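Protein CbbY (Rhodobacter sphaeroides, PDB 4UAS) dephosphorylates the rubisco inhibitor xylulose 1,5-bisphosphate with high selectivity, as a magnesium-dependent phosphatase of the HAD-like hydrolase superfamily. Local coordinates at residues I2-L6 / A160-V166; G11-E15 / I91-I97; L100-A104 / L217-L223; R190-P195 / D208-F214. One frame throughout, in Å; residues are numbered along the deposited sequence. Where two conformers were deposited one is given.

Contact 1 (I2-L6 / A160-V166); sequences IEAIL and ALRELDV
The carboxylate of Glu-3 is the one flat side-chain group that meets the other segment here, and it does so marginally: OE1 stands 4.1 Å from Val-166 CG1, while OE2 forms a salt bridge with Arg-170. The rest is aliphatic packing of helix on sheet, as in the Rossmann-like core of HAD hydrolases. Helix 155-164 belongs to a crossover between the parallel strands 140-142 and 171-175, and on its way it passes over strand 4-7. The axes of strand 4-6 and helix segment 160-164 approach to 10.4 Å and run nearly antiparallel, at 153°.

Leu-6 makes the largest contribution. Its CG stands anti to the carbonyl carbon (chi1 -64°), a setting that carries CG, and with it the methyls, to the helix side. CD2 reaches Ala-160 CB at 3.7 Å, and both methyls come against the end of Leu-161, the two leucines crossing at about a right angle. Leu-164 instead slides past Leu-6 in the opposite direction, with its CD1 lying 4.0 Å from Leu-6 CG. Cutting Leu-6 back to an alanine is likely to open a gap between strand and helix, leaving Ala-160 and Leu-161 without the methyls they pack against. Further toward the start of the strand, the small Ala-4 takes Leu-164 CD1 at 3.9 Å from its CB. Beyond the helix end, Val-166 splits its branches: CG1 touches Glu-3 CB at 3.9 Å, and CG2 meets Ala-4 CB at 4.1 Å.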
loop_
_atom_site.group_PDB
_atom_site.type_symbol
_atom_site.label_atom_id
_atom_site.label_comp_id
_atom_site.label_asym_id
_atom_site.label_seq_id
_atom_site.Cartn_x
_atom_site.Cartn_y
_atom_site.Cartn_z
ATOM N N ILE A 2 -12.237 6.362 -18.145
ATOM C CA ILE A 2 -12.206 5.905 -16.737
ATOM C C ILE A 2 -12.934 6.860 -15.886
ATOM O O ILE A 2 -12.777 8.042 -16.039
ATOM C CB ILE A 2 -10.679 5.940 -16.329
ATOM C CG1 ILE A 2 -9.965 4.775 -16.995
ATOM C CG2 ILE A 2 -10.379 6.092 -14.867
ATOM C CD1 ILE A 2 -10.499 3.444 -16.611
ATOM N N GLU A 3 -13.709 6.333 -14.945
ATOM C CA GLU A 3 -14.426 7.176 -13.971
ATOM C C GLU A 3 -13.795 7.212 -12.592
ATOM O O GLU A 3 -14.019 8.116 -11.842
ATOM C CB GLU A 3 -15.878 6.736 -13.832
ATOM C CG GLU A 3 -16.658 7.046 -15.107
ATOM C CD GLU A 3 -18.087 6.596 -15.116
ATOM O OE1 GLU A 3 -18.569 6.083 -14.088
ATOM O OE2 GLU A 3 -18.711 6.745 -16.212
ATOM N N ALA A 4 -12.903 6.263 -12.293
ATOM C CA ALA A 4 -12.216 6.246 -10.992
ATOM C C ALA A 4 -10.883 5.524 -11.169
ATOM O O ALA A 4 -10.789 4.577 -11.904
ATOM C CB ALA A 4 -13.049 5.579 -9.873
ATOM N N ILE A 5 -9.906 5.961 -10.357
ATOM C CA ILE A 5 -8.633 5.270 -10.196
ATOM C C ILE A 5 -8.460 4.949 -8.748
ATOM O O ILE A 5 -8.610 5.818 -7.881
ATOM C CB ILE A 5 -7.440 6.145 -10.706
ATOM C CG1 ILE A 5 -7.680 6.724 -12.093
ATOM C CG2 ILE A 5 -6.174 5.343 -10.639
ATOM C CD1 ILE A 5 -6.720 7.836 -12.488
ATOM N N LEU A 6 -8.081 3.692 -8.524
ATOM C CA LEU A 6 -7.867 3.152 -7.169
ATOM C C LEU A 6 -6.374 2.857 -7.011
ATOM O O LEU A 6 -5.810 2.092 -7.792
ATOM C CB LEU A 6 -8.722 1.929 -6.928
ATOM C CG LEU A 6 -10.208 2.194 -6.963
ATOM C CD1 LEU A 6 -10.784 2.119 -8.340
ATOM C CD2 LEU A 6 -10.960 1.196 -6.075
ATOM N N ALA A 160 -13.910 0.062 -1.437
ATOM C CA ALA A 160 -13.623 1.302 -2.098
ATOM C C ALA A 160 -14.596 1.554 -3.233
ATOM O O ALA A 160 -15.057 2.699 -3.430
ATOM C CB ALA A 160 -12.188 1.280 -2.607
ATOM N N LEU A 161 -14.844 0.541 -4.030
ATOM C CA LEU A 161 -15.780 0.697 -5.168
ATOM C C LEU A 161 -17.200 1.011 -4.707
ATOM O O LEU A 161 -17.909 1.804 -5.367
ATOM C CB LEU A 161 -15.786 -0.530 -6.018
ATOM C CG LEU A 161 -14.548 -0.739 -6.890
ATOM C CD1 LEU A 161 -14.526 -2.168 -7.418
ATOM C CD2 LEU A 161 -14.530 0.254 -8.013
ATOM N N ARG A 162 -17.675 0.410 -3.626
ATOM C CA ARG A 162 -18.983 0.717 -3.093
ATOM C C ARG A 162 -19.045 2.181 -2.686
ATOM O O ARG A 162 -20.028 2.898 -2.938
ATOM C CB ARG A 162 -19.378 -0.230 -1.964
ATOM C CG ARG A 162 -20.852 0.036 -1.552
ATOM C CD ARG A 162 -21.438 -0.885 -0.570
ATOM N NE ARG A 162 -20.610 -0.973 0.460
ATOM C CZ ARG A 162 -19.703 -1.981 0.793
ATOM N NH1 ARG A 162 -19.535 -3.208 0.311
ATOM N NH2 ARG A 162 -18.984 -1.673 1.754
ATOM N N GLU A 163 -18.025 2.661 -1.994
ATOM C CA GLU A 163 -17.984 4.051 -1.551
ATOM C C GLU A 163 -17.869 5.013 -2.711
ATOM O O GLU A 163 -18.481 6.073 -2.680
ATOM C CB GLU A 163 -16.863 4.278 -0.542
ATOM C CG GLU A 163 -17.128 3.574 0.761
ATOM C CD GLU A 163 -16.310 3.970 1.934
ATOM O OE1 GLU A 163 -16.832 4.773 2.725
ATOM O OE2 GLU A 163 -15.211 3.487 2.035
ATOM N N LEU A 164 -17.105 4.667 -3.748
ATOM C CA LEU A 164 -17.005 5.478 -4.941
ATOM C C LEU A 164 -18.281 5.509 -5.723
ATOM O O LEU A 164 -18.538 6.517 -6.435
ATOM C CB LEU A 164 -15.908 4.931 -5.878
ATOM C CG LEU A 164 -14.467 5.203 -5.478
ATOM C CD1 LEU A 164 -13.532 4.272 -6.259
ATOM C CD2 LEU A 164 -14.055 6.685 -5.685
ATOM N N ASP A 165 -19.044 4.421 -5.636
ATOM C CA ASP A 165 -20.232 4.202 -6.416
ATOM C C ASP A 165 -19.872 4.249 -7.902
ATOM O O ASP A 165 -20.566 4.922 -8.707
ATOM C CB ASP A 165 -21.371 5.168 -6.036
ATOM C CG ASP A 165 -22.685 4.718 -6.640
ATOM O OD1 ASP A 165 -22.959 3.459 -6.667
ATOM O OD2 ASP A 165 -23.498 5.613 -7.002
ATOM N N VAL A 166 -18.846 3.501 -8.299
ATOM C CA VAL A 166 -18.404 3.377 -9.723
ATOM C C VAL A 166 -18.342 1.876 -9.941
ATOM O O VAL A 166 -17.746 1.156 -9.117
ATOM C CB VAL A 166 -17.032 4.046 -9.950
ATOM C CG1 VAL A 166 -16.529 3.805 -11.340
ATOM C CG2 VAL A 166 -17.097 5.574 -9.721
#

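Contact 2 (G11-E15 / I91-I97); sequences GTLAE and IALRPGI
Arg-94 grips the backbone of 11-15 at two points. Its main-chain N donates to Leu-13 O at 2.9 Å, tilted 35° from the carbonyl plane, and its NH1 reaches Gly-11 O at 2.9 Å, lying in the plane of that carbonyl. A bend at chi3 (65°) turns the guanidinium back to Gly-11, after CG has passed Ala-14 CA and CD has passed Thr-12 O at 3.4 Å. A methionine in place of Arg-94 would probably leave Gly-11 O, and Ser-194 O beyond it, without their shared charged donor.

Apolar groups fill in around these bonds. Ile-97 sets CG1 beside Thr-12 O and CG2 3.8 Å from Leu-13 CD2, the two side chains crossing at about a right angle; Ile-91 CG2 meets Ala-14 CB at 3.8 Å. Segment 11-15 follows the DxD aspartates of the HAD motif and leads to helix 17-31, whereas 91-97 comes back from helix 71-87. The contact thus joins the two chain passages beside the inserted helices, consistent with the cap linkers of HAD phosphatases.

In the next shell, Gly-11 N bonds to Ala-14 O and tightens the turn, and Thr-12 OG1 holds the carboxylate of the magnesium ligand Asp-8. The Arg-94 NH1 that serves Gly-11 also donates to Ser-194 O. Farther out, a water accepts from Glu-15 N at 2.8 Å and donates to Ala-92 O.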
loop_
_atom_site.group_PDB
_atom_site.type_symbol
_atom_site.label_atom_id
_atom_site.label_comp_id
_atom_site.label_asym_id
_atom_site.label_seq_id
_atom_site.Cartn_x
_atom_site.Cartn_y
_atom_site.Cartn_z
ATOM N N GLY A 11 4.651 0.837 -1.996
ATOM C CA GLY A 11 5.292 0.417 -3.219
ATOM C C GLY A 11 4.647 0.949 -4.468
ATOM O O GLY A 11 5.198 0.721 -5.537
ATOM N N THR A 12 3.542 1.679 -4.363
ATOM C CA THR A 12 2.785 2.216 -5.484
ATOM C C THR A 12 2.853 3.731 -5.459
ATOM O O THR A 12 3.411 4.360 -6.399
ATOM C CB THR A 12 1.388 1.607 -5.562
ATOM O OG1 THR A 12 1.450 0.227 -5.800
ATOM C CG2 THR A 12 0.559 2.249 -6.634
ATOM N N LEU A 13 2.243 4.348 -4.465
ATOM C CA LEU A 13 2.399 5.788 -4.335
ATOM C C LEU A 13 3.857 6.169 -4.068
ATOM O O LEU A 13 4.298 7.214 -4.519
ATOM C CB LEU A 13 1.513 6.372 -3.213
ATOM C CG LEU A 13 -0.000 6.269 -3.447
ATOM C CD1 LEU A 13 -0.745 6.792 -2.245
ATOM C CD2 LEU A 13 -0.459 6.957 -4.687
ATOM N N ALA A 14 4.572 5.386 -3.252
ATOM C CA ALA A 14 5.897 5.681 -2.783
ATOM C C ALA A 14 6.547 4.384 -2.407
ATOM O O ALA A 14 5.872 3.452 -2.008
ATOM C CB ALA A 14 5.878 6.666 -1.637
ATOM N N GLU A 15 7.874 4.340 -2.448
ATOM C CA GLU A 15 8.660 3.225 -1.905
ATOM C C GLU A 15 8.761 3.431 -0.386
ATOM O O GLU A 15 9.563 4.238 0.109
ATOM C CB GLU A 15 10.044 3.194 -2.515
ATOM C CG GLU A 15 10.118 2.469 -3.822
ATOM C CD GLU A 15 10.063 0.828 -3.628
ATOM O OE1 GLU A 15 10.392 0.188 -4.622
ATOM O OE2 GLU A 15 9.921 0.117 -2.495
ATOM N N ILE A 91 10.948 10.604 2.036
ATOM C CA ILE A 91 10.210 9.778 1.068
ATOM C C ILE A 91 9.584 10.670 -0.011
ATOM O O ILE A 91 8.972 11.700 0.250
ATOM C CB ILE A 91 9.127 8.952 1.774
ATOM C CG1 ILE A 91 9.706 8.023 2.902
ATOM C CG2 ILE A 91 8.342 8.105 0.809
ATOM C CD1 ILE A 91 10.683 6.996 2.424
ATOM N N ALA A 92 9.723 10.243 -1.262
ATOM C CA ALA A 92 9.119 10.913 -2.442
ATOM C C ALA A 92 8.076 10.026 -3.064
ATOM O O ALA A 92 8.133 8.802 -2.969
ATOM C CB ALA A 92 10.177 11.192 -3.499
ATOM N N LEU A 93 7.140 10.641 -3.789
ATOM C CA LEU A 93 6.259 9.818 -4.644
ATOM C C LEU A 93 7.024 9.109 -5.731
ATOM O O LEU A 93 8.029 9.620 -6.254
ATOM C CB LEU A 93 5.180 10.685 -5.300
ATOM C CG LEU A 93 4.257 11.411 -4.335
ATOM C CD1 LEU A 93 3.434 12.454 -5.066
ATOM C CD2 LEU A 93 3.348 10.374 -3.644
ATOM N N ARG A 94 6.572 7.928 -6.146
ATOM C CA ARG A 94 7.142 7.253 -7.286
ATOM C C ARG A 94 6.954 8.108 -8.553
ATOM O O ARG A 94 5.958 8.825 -8.701
ATOM C CB ARG A 94 6.538 5.879 -7.469
ATOM C CG ARG A 94 6.987 4.894 -6.381
ATOM C CD ARG A 94 6.634 3.439 -6.739
ATOM N NE ARG A 94 7.366 2.991 -7.923
ATOM C CZ ARG A 94 7.073 1.912 -8.605
ATOM N NH1 ARG A 94 6.100 1.087 -8.216
ATOM N NH2 ARG A 94 7.744 1.655 -9.748
ATOM N N PRO A 95 7.883 7.994 -9.498
ATOM C CA PRO A 95 7.720 8.699 -10.749
ATOM C C PRO A 95 6.376 8.443 -11.410
ATOM O O PRO A 95 5.884 7.303 -11.459
ATOM C CB PRO A 95 8.849 8.229 -11.623
ATOM C CG PRO A 95 9.897 7.752 -10.664
ATOM C CD PRO A 95 9.160 7.266 -9.463
ATOM N N GLY A 96 5.772 9.507 -11.937
ATOM C CA GLY A 96 4.528 9.424 -12.652
ATOM C C GLY A 96 3.254 9.602 -11.808
ATOM O O GLY A 96 2.187 9.825 -12.338
ATOM N N ILE A 97 3.359 9.362 -10.504
ATOM C CA ILE A 97 2.176 9.341 -9.657
ATOM C C ILE A 97 1.540 10.733 -9.463
ATOM O O ILE A 97 0.331 10.919 -9.685
ATOM C CB ILE A 97 2.532 8.712 -8.278
ATOM C CG1 ILE A 97 2.859 7.197 -8.352
ATOM C CG2 ILE A 97 1.451 9.019 -7.245
ATOM C CD1 ILE A 97 1.674 6.370 -8.795
HETATM O O HOH W 1 9.333 6.511 -3.544
#

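Contact 3 (L100-A104 / L217-L223); sequences LIAEA and LGGLAGL
Leu-100, on helix 97-107, and Gly-219 bring the backbones nearest, CA to CA 6.3 Å, in a contact between that helix and a C-terminal tail that includes a short 3-10 segment. This tail and helix 97-107 lie together on one face of the parallel HAD sheet, and both reach strand 4-7 through Ile-5.

Glu-103 supplies the polar part. With CG anti to the backbone N (chi1 -166°) and the chain extended beyond it, the carboxylate reaches Leu-220 from the opposite direction, and Leu-220 N is shared between its two oxygens. Both bonds are weak and equally long, but they differ in line: the N-H points almost straight at OE2, at 174°, and only obliquely at OE1, at 128°. Gly-219 CA lies 3.3 Å from Glu-103 OE1; at the backbone angles of this glycine, with phi positive, a side chain would run into the carbonyl oxygen of the residue before.

The acid also has an apolar role, its CG packing 3.8 Å from Leu-220 CD1. Leu-220 CD2, the other branch, lies over Ala-104 and meets Leu-100 CD1 at 4.0 Å. Leu-100 is the hub of the apolar half: CD1 touches Leu-223 CD1 as well as Leu-220, while CD2 turns to Leu-217 CD1 at 3.8 Å, those two leucines crossing at about a right angle. Outside this cluster a water donates to Glu-103 OE2 at 2.9 Å and accepts from Ala-221 N at 3.0 Å.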
loop_
_atom_site.group_PDB
_atom_site.type_symbol
_atom_site.label_atom_id
_atom_site.label_comp_id
_atom_site.label_asym_id
_atom_site.label_seq_id
_atom_site.Cartn_x
_atom_site.Cartn_y
_atom_site.Cartn_z
ATOM N N LEU A 100 -0.160 11.788 -12.819
ATOM C CA LEU A 100 -1.405 11.096 -13.076
ATOM C C LEU A 100 -2.531 11.689 -12.187
ATOM O O LEU A 100 -3.646 11.891 -12.670
ATOM C CB LEU A 100 -1.249 9.618 -12.822
ATOM C CG LEU A 100 -2.505 8.800 -13.112
ATOM C CD1 LEU A 100 -2.827 8.851 -14.546
ATOM C CD2 LEU A 100 -2.326 7.354 -12.636
ATOM N N ILE A 101 -2.229 11.915 -10.904
ATOM C CA ILE A 101 -3.272 12.408 -10.015
ATOM C C ILE A 101 -3.704 13.784 -10.454
ATOM O O ILE A 101 -4.899 14.105 -10.439
ATOM C CB ILE A 101 -2.780 12.325 -8.585
ATOM C CG1 ILE A 101 -2.799 10.843 -8.160
ATOM C CG2 ILE A 101 -3.626 13.186 -7.614
ATOM C CD1 ILE A 101 -2.145 10.509 -6.832
ATOM N N ALA A 102 -2.770 14.610 -10.872
ATOM C CA ALA A 102 -3.159 15.978 -11.315
ATOM C C ALA A 102 -3.977 15.926 -12.553
ATOM O O ALA A 102 -4.961 16.676 -12.654
ATOM C CB ALA A 102 -1.918 16.774 -11.541
ATOM N N GLU A 103 -3.634 15.095 -13.523
ATOM C CA GLU A 103 -4.400 14.931 -14.729
ATOM C C GLU A 103 -5.811 14.408 -14.423
ATOM O O GLU A 103 -6.790 14.862 -15.018
ATOM C CB GLU A 103 -3.719 13.993 -15.678
ATOM C CG GLU A 103 -4.285 14.029 -17.064
ATOM C CD GLU A 103 -3.643 13.023 -18.014
ATOM O OE1 GLU A 103 -2.675 12.364 -17.591
ATOM O OE2 GLU A 103 -4.113 12.882 -19.173
ATOM N N ALA A 104 -5.900 13.438 -13.526
ATOM C CA ALA A 104 -7.171 12.886 -13.125
ATOM C C ALA A 104 -8.076 13.941 -12.499
ATOM O O ALA A 104 -9.262 14.041 -12.834
ATOM C CB ALA A 104 -6.961 11.727 -12.197
ATOM N N LEU A 217 3.099 5.378 -18.029
ATOM C CA LEU A 217 1.659 5.236 -18.303
ATOM C C LEU A 217 1.235 5.982 -19.548
ATOM O O LEU A 217 0.382 5.482 -20.272
ATOM C CB LEU A 217 0.871 5.743 -17.137
ATOM C CG LEU A 217 0.612 4.670 -16.132
ATOM C CD1 LEU A 217 0.005 5.263 -14.873
ATOM C CD2 LEU A 217 -0.372 3.634 -16.706
ATOM N N GLY A 218 1.791 7.210 -19.712
ATOM C CA GLY A 218 1.410 7.998 -20.865
ATOM C C GLY A 218 0.067 8.685 -20.710
ATOM O O GLY A 218 -0.653 8.968 -21.701
ATOM N N GLY A 219 -0.251 9.016 -19.479
ATOM C CA GLY A 219 -1.480 9.792 -19.241
ATOM C C GLY A 219 -2.704 8.914 -19.036
ATOM O O GLY A 219 -2.666 7.655 -18.986
ATOM N N LEU A 220 -3.854 9.578 -18.925
ATOM C CA LEU A 220 -5.094 8.865 -18.644
ATOM C C LEU A 220 -5.421 7.864 -19.723
ATOM O O LEU A 220 -5.968 6.811 -19.446
ATOM C CB LEU A 220 -6.262 9.864 -18.460
ATOM C CG LEU A 220 -6.258 10.708 -17.170
ATOM C CD1 LEU A 220 -7.350 11.828 -17.237
ATOM C CD2 LEU A 220 -6.431 9.873 -15.907
ATOM N N ALA A 221 -5.064 8.166 -21.008
ATOM C CA ALA A 221 -5.354 7.193 -22.081
ATOM C C ALA A 221 -4.637 5.885 -21.882
ATOM O O ALA A 221 -5.081 4.838 -22.339
ATOM C CB ALA A 221 -5.058 7.741 -23.477
ATOM N N GLY A 222 -3.489 5.947 -21.158
ATOM C CA GLY A 222 -2.749 4.748 -20.804
ATOM C C GLY A 222 -3.449 3.841 -19.849
ATOM O O GLY A 222 -3.027 2.699 -19.664
ATOM N N LEU A 223 -4.524 4.322 -19.238
ATOM C CA LEU A 223 -5.389 3.532 -18.375
ATOM C C LEU A 223 -6.516 2.848 -19.080
ATOM O O LEU A 223 -7.222 2.049 -18.456
ATOM C CB LEU A 223 -5.961 4.393 -17.225
ATOM C CG LEU A 223 -4.956 5.100 -16.355
ATOM C CD1 LEU A 223 -5.663 6.019 -15.410
ATOM C CD2 LEU A 223 -4.093 4.086 -15.599
HETATM O O HOH W 2 -4.235 10.995 -21.350
#

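Contact 4 (R190-P195 / D208-F214); sequences RCIVSP and DRLLDSF
Ile-192, Asp-208 and Ser-194 are the three residues most buried by this pairing of parallel strands, which adds the short, weakly bonded strand 209-210 to the edge of the HAD sheet. Asp-208 secures the start. Its OD2 takes the N-H of Cys-191 at 2.9 Å, on the anti side and 31° out of the carboxylate plane, while its own N returns a bond to Cys-191 O. The same OD2 makes a salt bridge with Lys-185, so two donors fix the carboxylate.

In the middle, Val-193 N donates to Arg-209 O and Val-193 O accepts from Leu-211 N. Ile-192 sits between the bonds of Cys-191 and those of Val-193. It has two conformers; in one of them CG2 touches Leu-211 CD1 at 3.8 Å and CD1 runs alongside the Arg-209 chain, 3.9 Å from its CB, so this packing is less certain.

Ser-194 closes the far end with two different contacts. Its OG, anti to the backbone N (chi1 -176°), donates to Leu-211 O at 2.8 Å from above the carbonyl plane rather than on a lone pair. Its CB sits over the centre of the Phe-214 ring, 3.6 Å from the centroid and 13° off the normal, a CH-pi contact; Ile-192 O approaches the same ring in plane, at the edge. Beyond Ser-194, a water bridges Pro-195 O and Asp-212 O.

Strand 171-175 borders 190-193 on its other side, bonded through Ala-173 and Glu-175. Cys-191 packs on Leu-181 and Ala-184 of helix 178-186, and Phe-214 reaches Leu-174 and Arg-94.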
loop_
_atom_site.group_PDB
_atom_site.type_symbol
_atom_site.label_atom_id
_atom_site.label_comp_id
_atom_site.label_asym_id
_atom_site.label_seq_id
_atom_site.Cartn_x
_atom_site.Cartn_y
_atom_site.Cartn_z
ATOM N N ARG A 190 -9.503 -3.896 -13.913
ATOM C CA ARG A 190 -8.243 -3.828 -14.626
ATOM C C ARG A 190 -7.167 -3.272 -13.714
ATOM O O ARG A 190 -7.425 -2.431 -12.851
ATOM C CB ARG A 190 -8.385 -3.023 -15.871
ATOM C CG ARG A 190 -9.259 -3.819 -16.962
ATOM C CD ARG A 190 -9.332 -3.226 -18.336
ATOM N NE ARG A 190 -9.711 -1.816 -18.168
ATOM C CZ ARG A 190 -8.932 -0.746 -18.348
ATOM N NH1 ARG A 190 -7.632 -0.932 -18.579
ATOM N NH2 ARG A 190 -9.434 0.494 -18.174
ATOM N N CYS A 191 -5.943 -3.750 -13.901
ATOM C CA CYS A 191 -4.887 -3.437 -12.940
ATOM C C CYS A 191 -3.546 -3.249 -13.697
ATOM O O CYS A 191 -3.148 -4.086 -14.487
ATOM C CB CYS A 191 -4.766 -4.566 -11.928
ATOM S SG CYS A 191 -3.543 -4.262 -10.622
ATOM N N ILE A 192 -2.968 -2.078 -13.452
ATOM C CA ILE A 192 -1.626 -1.699 -13.944
ATOM C C ILE A 192 -0.636 -1.936 -12.820
ATOM O O ILE A 192 -0.801 -1.366 -11.753
ATOM C CB ILE A 192 -1.586 -0.207 -14.208
ATOM C CG1 ILE A 192 -2.781 0.242 -15.054
ATOM C CG2 ILE A 192 -0.256 0.133 -14.861
ATOM C CD1 ILE A 192 -2.900 -0.509 -16.345
ATOM N N VAL A 193 0.384 -2.765 -13.086
ATOM C CA VAL A 193 1.387 -3.088 -12.119
ATOM C C VAL A 193 2.714 -2.419 -12.479
ATOM O O VAL A 193 3.173 -2.557 -13.614
ATOM C CB VAL A 193 1.554 -4.607 -11.941
ATOM C CG1 VAL A 193 2.706 -4.922 -11.004
ATOM C CG2 VAL A 193 0.282 -5.258 -11.464
ATOM N N SER A 194 3.381 -1.840 -11.490
ATOM C CA SER A 194 4.810 -1.477 -11.604
ATOM C C SER A 194 5.491 -1.945 -10.347
ATOM O O SER A 194 5.221 -1.426 -9.264
ATOM C CB SER A 194 5.045 -0.009 -11.788
ATOM O OG SER A 194 6.456 0.231 -11.990
ATOM N N PRO A 195 6.345 -2.994 -10.425
ATOM C CA PRO A 195 6.969 -3.522 -9.198
ATOM C C PRO A 195 8.043 -2.649 -8.649
ATOM O O PRO A 195 8.460 -1.673 -9.260
ATOM C CB PRO A 195 7.471 -4.884 -9.609
ATOM C CG PRO A 195 7.716 -4.748 -10.996
ATOM C CD PRO A 195 6.768 -3.733 -11.639
ATOM N N ASP A 208 -2.969 -6.016 -16.613
ATOM C CA ASP A 208 -3.370 -5.401 -17.915
ATOM C C ASP A 208 -2.175 -4.676 -18.572
ATOM O O ASP A 208 -2.062 -4.680 -19.777
ATOM C CB ASP A 208 -4.531 -4.506 -17.691
ATOM C CG ASP A 208 -5.740 -5.353 -17.365
ATOM O OD1 ASP A 208 -6.439 -5.849 -18.266
ATOM O OD2 ASP A 208 -5.955 -5.556 -16.132
ATOM N N ARG A 209 -1.334 -4.029 -17.750
ATOM C CA ARG A 209 -0.022 -3.547 -18.188
ATOM C C ARG A 209 0.937 -3.847 -17.034
ATOM O O ARG A 209 0.588 -3.795 -15.881
ATOM C CB ARG A 209 0.003 -2.059 -18.518
ATOM C CG ARG A 209 -0.944 -1.635 -19.623
ATOM C CD ARG A 209 -0.913 -0.150 -19.918
ATOM N NE ARG A 209 0.357 0.311 -20.447
ATOM C CZ ARG A 209 0.664 1.589 -20.534
ATOM N NH1 ARG A 209 -0.184 2.535 -20.138
ATOM N NH2 ARG A 209 1.878 1.954 -20.946
ATOM N N LEU A 210 2.207 -4.091 -17.424
ATOM C CA LEU A 210 3.298 -4.324 -16.483
ATOM C C LEU A 210 4.382 -3.340 -16.879
ATOM O O LEU A 210 4.951 -3.468 -17.978
ATOM C CB LEU A 210 3.773 -5.749 -16.493
ATOM C CG LEU A 210 4.928 -6.077 -15.599
ATOM C CD1 LEU A 210 4.557 -5.870 -14.135
ATOM C CD2 LEU A 210 5.367 -7.518 -15.809
ATOM N N LEU A 211 4.678 -2.371 -16.028
ATOM C CA LEU A 211 5.523 -1.234 -16.365
ATOM C C LEU A 211 6.726 -1.167 -15.460
ATOM O O LEU A 211 6.618 -1.396 -14.237
ATOM C CB LEU A 211 4.731 0.062 -16.140
ATOM C CG LEU A 211 3.414 0.201 -16.937
ATOM C CD1 LEU A 211 2.784 1.529 -16.590
ATOM C CD2 LEU A 211 3.608 0.059 -18.411
ATOM N N ASP A 212 7.858 -0.745 -16.005
ATOM C CA ASP A 212 8.985 -0.451 -15.174
ATOM C C ASP A 212 8.826 0.771 -14.309
ATOM O O ASP A 212 9.456 0.900 -13.251
ATOM C CB ASP A 212 10.262 -0.299 -16.037
ATOM C CG ASP A 212 10.785 -1.590 -16.649
ATOM O OD1 ASP A 212 10.403 -2.669 -16.195
ATOM O OD2 ASP A 212 11.605 -1.484 -17.599
ATOM N N SER A 213 7.974 1.709 -14.735
ATOM C CA SER A 213 7.705 2.924 -14.015
ATOM C C SER A 213 6.302 3.401 -14.331
ATOM O O SER A 213 5.892 3.312 -15.476
ATOM C CB SER A 213 8.660 4.035 -14.476
ATOM O OG SER A 213 8.354 5.281 -13.851
ATOM N N PHE A 214 5.588 3.943 -13.332
ATOM C CA PHE A 214 4.313 4.603 -13.614
ATOM C C PHE A 214 4.459 5.846 -14.530
ATOM O O PHE A 214 3.473 6.291 -15.102
ATOM C CB PHE A 214 3.506 4.910 -12.378
ATOM C CG PHE A 214 3.069 3.654 -11.631
ATOM C CD1 PHE A 214 2.174 2.774 -12.193
ATOM C CD2 PHE A 214 3.508 3.410 -10.343
ATOM C CE1 PHE A 214 1.720 1.705 -11.490
ATOM C CE2 PHE A 214 3.052 2.323 -9.639
ATOM C CZ PHE A 214 2.181 1.413 -10.221
HETATM O O HOH W 3 9.652 -1.414 -11.697
#

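How the contacts relate
From the N terminus, strand 4-7 opens the loop that contact 1 closes at helix 155-164. Contact 2 is nested within it, its own loop enclosing the inserted helices from 17-31 to 71-87. Helix 97-107 follows directly and opens contact 3, which crosses contact 1 and closes only at the C-terminal tail; contact 4 is nested inside contact 3, in series after contacts 1 and 2. Ile-5 joins contacts 1 and 3 by packing on Leu-223, Ala-104 and Leu-220. Arg-190 and Arg-209 probably hydrogen-bond to the tail, tying contact 4 to contact 3. Arg-94 and Phe-214 join contacts 2 and 4, linking the sheet edge to the loop beside the magnesium site.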